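Long-range contact in glypican-1 (Homo sapiens, PDB 4YWT), which bears heparan sulfate chains at the cell surface, through which it binds alpha-4(V) collagen and takes part in Schwann cell myelination: residues A[47-61]-A[65-77]. The protein carries 3 engineered substitutions. Numbering follows the deposited sequence.
Sequences DVPQAEISGEHLRIC and YTCCTSEMEENLA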
# COMPACT_ATOMS: atom_id res chain seq x y z
N ASP A 47 46.65 4.55 8.00
CA ASP A 47 46.13 5.87 7.66
C ASP A 47 45.84 6.71 8.90
O ASP A 47 45.67 7.93 8.81
CB ASP A 47 44.85 5.75 6.82
CG ASP A 47 45.10 5.12 5.47
OD1 ASP A 47 46.12 5.45 4.84
OD2 ASP A 47 44.26 4.31 5.03
N VAL A 48 45.80 6.07 10.06
CA VAL A 48 45.48 6.77 11.30
C VAL A 48 46.72 7.39 11.94
O VAL A 48 47.68 6.68 12.26
CB VAL A 48 44.82 5.84 12.33
CG1 VAL A 48 44.54 6.60 13.62
CG2 VAL A 48 43.54 5.25 11.76
N PRO A 49 46.70 8.72 12.12
CA PRO A 49 47.79 9.41 12.81
C PRO A 49 47.98 8.90 14.24
O PRO A 49 47.00 8.63 14.94
CB PRO A 49 47.35 10.88 12.80
CG PRO A 49 45.88 10.85 12.52
CD PRO A 49 45.66 9.65 11.65
N GLN A 50 49.24 8.78 14.63
CA GLN A 50 49.64 8.27 15.94
C GLN A 50 49.01 9.06 17.08
O GLN A 50 48.51 8.48 18.04
CB GLN A 50 51.17 8.29 16.07
CG GLN A 50 51.88 9.53 15.51
CD GLN A 50 51.81 9.66 14.00
OE1 GLN A 50 52.00 8.69 13.27
NE2 GLN A 50 51.51 10.87 13.52
N ALA A 51 49.04 10.38 16.96
CA ALA A 51 48.39 11.24 17.95
C ALA A 51 47.51 12.27 17.26
O ALA A 51 47.45 12.33 16.04
CB ALA A 51 49.43 11.92 18.83
N GLU A 52 46.84 13.09 18.07
CA GLU A 52 45.92 14.09 17.55
C GLU A 52 46.67 15.15 16.74
O GLU A 52 47.62 15.75 17.23
CB GLU A 52 45.16 14.73 18.72
CG GLU A 52 43.98 15.60 18.33
CD GLU A 52 43.08 15.88 19.52
OE1 GLU A 52 42.86 17.07 19.84
OE2 GLU A 52 42.60 14.91 20.14
N ILE A 53 46.23 15.37 15.50
CA ILE A 53 46.93 16.29 14.61
C ILE A 53 46.08 17.51 14.25
O ILE A 53 44.95 17.64 14.72
CB ILE A 53 47.35 15.59 13.30
CG1 ILE A 53 46.12 15.18 12.48
CG2 ILE A 53 48.23 14.38 13.59
CD1 ILE A 53 46.44 14.67 11.09
N SER A 54 46.64 18.39 13.43
CA SER A 54 45.95 19.60 13.01
C SER A 54 44.88 19.30 11.97
O SER A 54 45.05 18.41 11.13
CB SER A 54 46.95 20.63 12.48
OG SER A 54 46.40 21.93 12.49
N GLY A 55 43.79 20.05 12.01
CA GLY A 55 42.61 19.74 11.22
C GLY A 55 42.38 20.56 9.97
O GLY A 55 41.25 20.68 9.51
N GLU A 56 43.44 21.14 9.42
CA GLU A 56 43.33 21.98 8.22
C GLU A 56 42.57 21.30 7.08
O GLU A 56 41.78 21.93 6.39
CB GLU A 56 44.72 22.42 7.73
CG GLU A 56 45.56 21.29 7.13
CD GLU A 56 46.30 21.68 5.86
OE1 GLU A 56 47.15 22.60 5.90
OE2 GLU A 56 46.00 21.07 4.81
N HIS A 57 42.82 20.01 6.90
CA HIS A 57 42.43 19.30 5.69
C HIS A 57 40.96 18.92 5.63
O HIS A 57 40.45 18.59 4.56
CB HIS A 57 43.29 18.04 5.56
CG HIS A 57 43.18 17.13 6.74
ND1 HIS A 57 43.75 17.42 7.96
CD2 HIS A 57 42.56 15.93 6.89
CE1 HIS A 57 43.49 16.45 8.82
NE2 HIS A 57 42.77 15.53 8.19
N LEU A 58 40.29 18.97 6.77
CA LEU A 58 38.92 18.47 6.86
C LEU A 58 37.99 19.24 5.94
O LEU A 58 37.87 20.46 6.03
CB LEU A 58 38.42 18.57 8.31
CG LEU A 58 39.34 18.06 9.42
CD1 LEU A 58 38.78 18.43 10.78
CD2 LEU A 58 39.54 16.55 9.31
N ARG A 59 37.34 18.51 5.03
CA ARG A 59 36.33 19.08 4.16
C ARG A 59 34.96 19.15 4.83
O ARG A 59 34.20 20.09 4.60
CB ARG A 59 36.24 18.28 2.86
CG ARG A 59 37.52 18.34 2.02
CD ARG A 59 37.70 19.70 1.35
NE ARG A 59 36.69 19.97 0.33
CZ ARG A 59 36.54 21.13 -0.30
NH1 ARG A 59 37.35 22.15 -0.02
NH2 ARG A 59 35.60 21.28 -1.22
N ILE A 60 34.65 18.16 5.66
CA ILE A 60 33.32 18.04 6.24
C ILE A 60 33.28 18.38 7.73
O ILE A 60 32.63 19.35 8.13
CB ILE A 60 32.75 16.61 6.05
CG1 ILE A 60 32.74 16.24 4.57
CG2 ILE A 60 31.35 16.52 6.63
CD1 ILE A 60 32.72 14.75 4.32
N CYS A 61 33.96 17.57 8.54
CA CYS A 61 34.02 17.80 9.98
C CYS A 61 34.55 19.19 10.29
O CYS A 61 35.44 19.69 9.60
CB CYS A 61 34.89 16.74 10.66
SG CYS A 61 34.32 15.04 10.43
N TYR A 65 41.44 20.14 15.98
CA TYR A 65 42.40 19.05 16.12
C TYR A 65 41.70 17.69 16.02
O TYR A 65 40.73 17.42 16.73
CB TYR A 65 43.17 19.18 17.43
CG TYR A 65 44.16 20.32 17.38
CD1 TYR A 65 45.28 20.24 16.56
CD2 TYR A 65 43.96 21.48 18.11
CE1 TYR A 65 46.19 21.28 16.49
CE2 TYR A 65 44.86 22.53 18.05
CZ TYR A 65 45.97 22.42 17.24
OH TYR A 65 46.88 23.45 17.17
N THR A 66 42.21 16.85 15.13
CA THR A 66 41.52 15.64 14.73
C THR A 66 42.43 14.42 14.62
O THR A 66 43.64 14.55 14.43
CB THR A 66 40.82 15.83 13.37
OG1 THR A 66 40.24 14.59 12.94
CG2 THR A 66 41.81 16.31 12.33
N CYS A 67 41.83 13.24 14.76
CA CYS A 67 42.54 11.98 14.54
C CYS A 67 42.31 11.46 13.12
O CYS A 67 42.76 10.37 12.78
CB CYS A 67 42.10 10.93 15.56
SG CYS A 67 42.76 11.20 17.21
N CYS A 68 41.59 12.24 12.32
CA CYS A 68 41.23 11.81 10.97
C CYS A 68 42.06 12.50 9.89
O CYS A 68 42.29 13.71 9.94
CB CYS A 68 39.74 12.06 10.71
SG CYS A 68 38.62 10.95 11.59
N THR A 69 42.50 11.72 8.91
CA THR A 69 43.14 12.27 7.72
C THR A 69 42.10 12.40 6.61
O THR A 69 40.93 12.07 6.82
CB THR A 69 44.32 11.40 7.24
OG1 THR A 69 43.84 10.12 6.83
CG2 THR A 69 45.35 11.23 8.35
N SER A 70 42.53 12.89 5.45
CA SER A 70 41.63 13.05 4.31
C SER A 70 41.02 11.71 3.89
O SER A 70 39.80 11.59 3.72
CB SER A 70 42.37 13.68 3.13
OG SER A 70 41.48 13.98 2.07
N GLU A 71 41.88 10.71 3.74
CA GLU A 71 41.45 9.36 3.40
C GLU A 71 40.48 8.81 4.44
O GLU A 71 39.48 8.18 4.10
CB GLU A 71 42.66 8.43 3.26
CG GLU A 71 43.57 8.77 2.09
CD GLU A 71 44.94 8.11 2.21
OE1 GLU A 71 45.02 7.02 2.80
OE2 GLU A 71 45.92 8.69 1.69
N MET A 72 40.78 9.07 5.71
CA MET A 72 39.92 8.65 6.81
C MET A 72 38.55 9.30 6.73
O MET A 72 37.53 8.63 6.84
CB MET A 72 40.57 8.96 8.16
CG MET A 72 41.81 8.14 8.47
SD MET A 72 42.48 8.51 10.10
CE MET A 72 41.08 8.08 11.14
N GLU A 73 38.54 10.62 6.55
CA GLU A 73 37.29 11.38 6.48
C GLU A 73 36.43 10.90 5.32
O GLU A 73 35.23 10.66 5.49
CB GLU A 73 37.58 12.88 6.34
CG GLU A 73 36.48 13.78 6.87
CD GLU A 73 36.64 15.22 6.44
OE1 GLU A 73 37.31 15.47 5.41
OE2 GLU A 73 36.10 16.12 7.12
N GLU A 74 37.04 10.75 4.15
CA GLU A 74 36.34 10.28 2.97
C GLU A 74 35.77 8.87 3.18
O GLU A 74 34.59 8.62 2.91
CB GLU A 74 37.26 10.29 1.75
CG GLU A 74 37.59 11.68 1.23
CD GLU A 74 38.57 11.66 0.07
OE1 GLU A 74 39.20 10.61 -0.16
OE2 GLU A 74 38.69 12.69 -0.63
N ASN A 75 36.61 7.97 3.67
CA ASN A 75 36.20 6.60 3.94
C ASN A 75 35.02 6.52 4.91
O ASN A 75 34.05 5.80 4.66
CB ASN A 75 37.37 5.79 4.50
CG ASN A 75 38.35 5.36 3.42
OD1 ASN A 75 37.97 5.14 2.27
ND2 ASN A 75 39.62 5.24 3.79
N LEU A 76 35.11 7.26 6.01
CA LEU A 76 34.04 7.28 7.00
C LEU A 76 32.76 7.89 6.43
O LEU A 76 31.65 7.47 6.77
CB LEU A 76 34.49 8.04 8.25
CG LEU A 76 35.54 7.33 9.11
CD1 LEU A 76 35.99 8.23 10.25
CD2 LEU A 76 34.99 6.01 9.64
N ALA A 77 32.92 8.89 5.56
CA ALA A 77 31.78 9.49 4.88
C ALA A 77 31.05 8.45 4.03
O ALA A 77 29.83 8.25 4.17
CB ALA A 77 32.23 10.66 4.02
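Ile53 and Thr66 form a single antiparallel bridge, a hydrogen-bonded pair: Ile53 N to Thr66 O and Thr66 N to Ile53 O both measure 2.9 Å. On either side of this bridge in sequence, 47-61 runs along 65-69 and the first turns of helix 70-129, with a type I turn from Gly55 to Leu58. Tyr65 sets its ring edge against Ile53 O, CD1 lying 3.2 Å from that oxygen. Thr66 CG2 meets Leu58 CD2 tip to tip at 3.8 Å, while its OG1 accepts from Cys68 N in an ST turn. His57 CG stands between its backbone N and carbonyl carbon (chi1 57°), which lets NE2 donate a hydrogen bond to Cys68 O at 2.6 Å, the oxygen lying in the ring plane. At the helix start, Thr69 and Met72 form a capping box whose two bonds are weak; Val48 CG2 packs crosswise on Met72 CE at 3.8 Å. Glu73, extended beyond CG, takes three backbone N-H groups. Arg59 N meets the syn lone pair of Glu73 OE1 at 3.1 Å. Glu73 OE2 accepts twice, from Ile60 N above the carboxylate plane and from Cys61 N nearly along its C-O axis, both at 2.9 Å. Disulfides from Cys61 to Cys255, Cys67 to Cys31 and Cys68 to Cys258 tie this end of the elongated, mostly helical core together. The three bonds hold the buried carboxylate of Glu73 in a fixed orientation and would help to stabilise its negative charge.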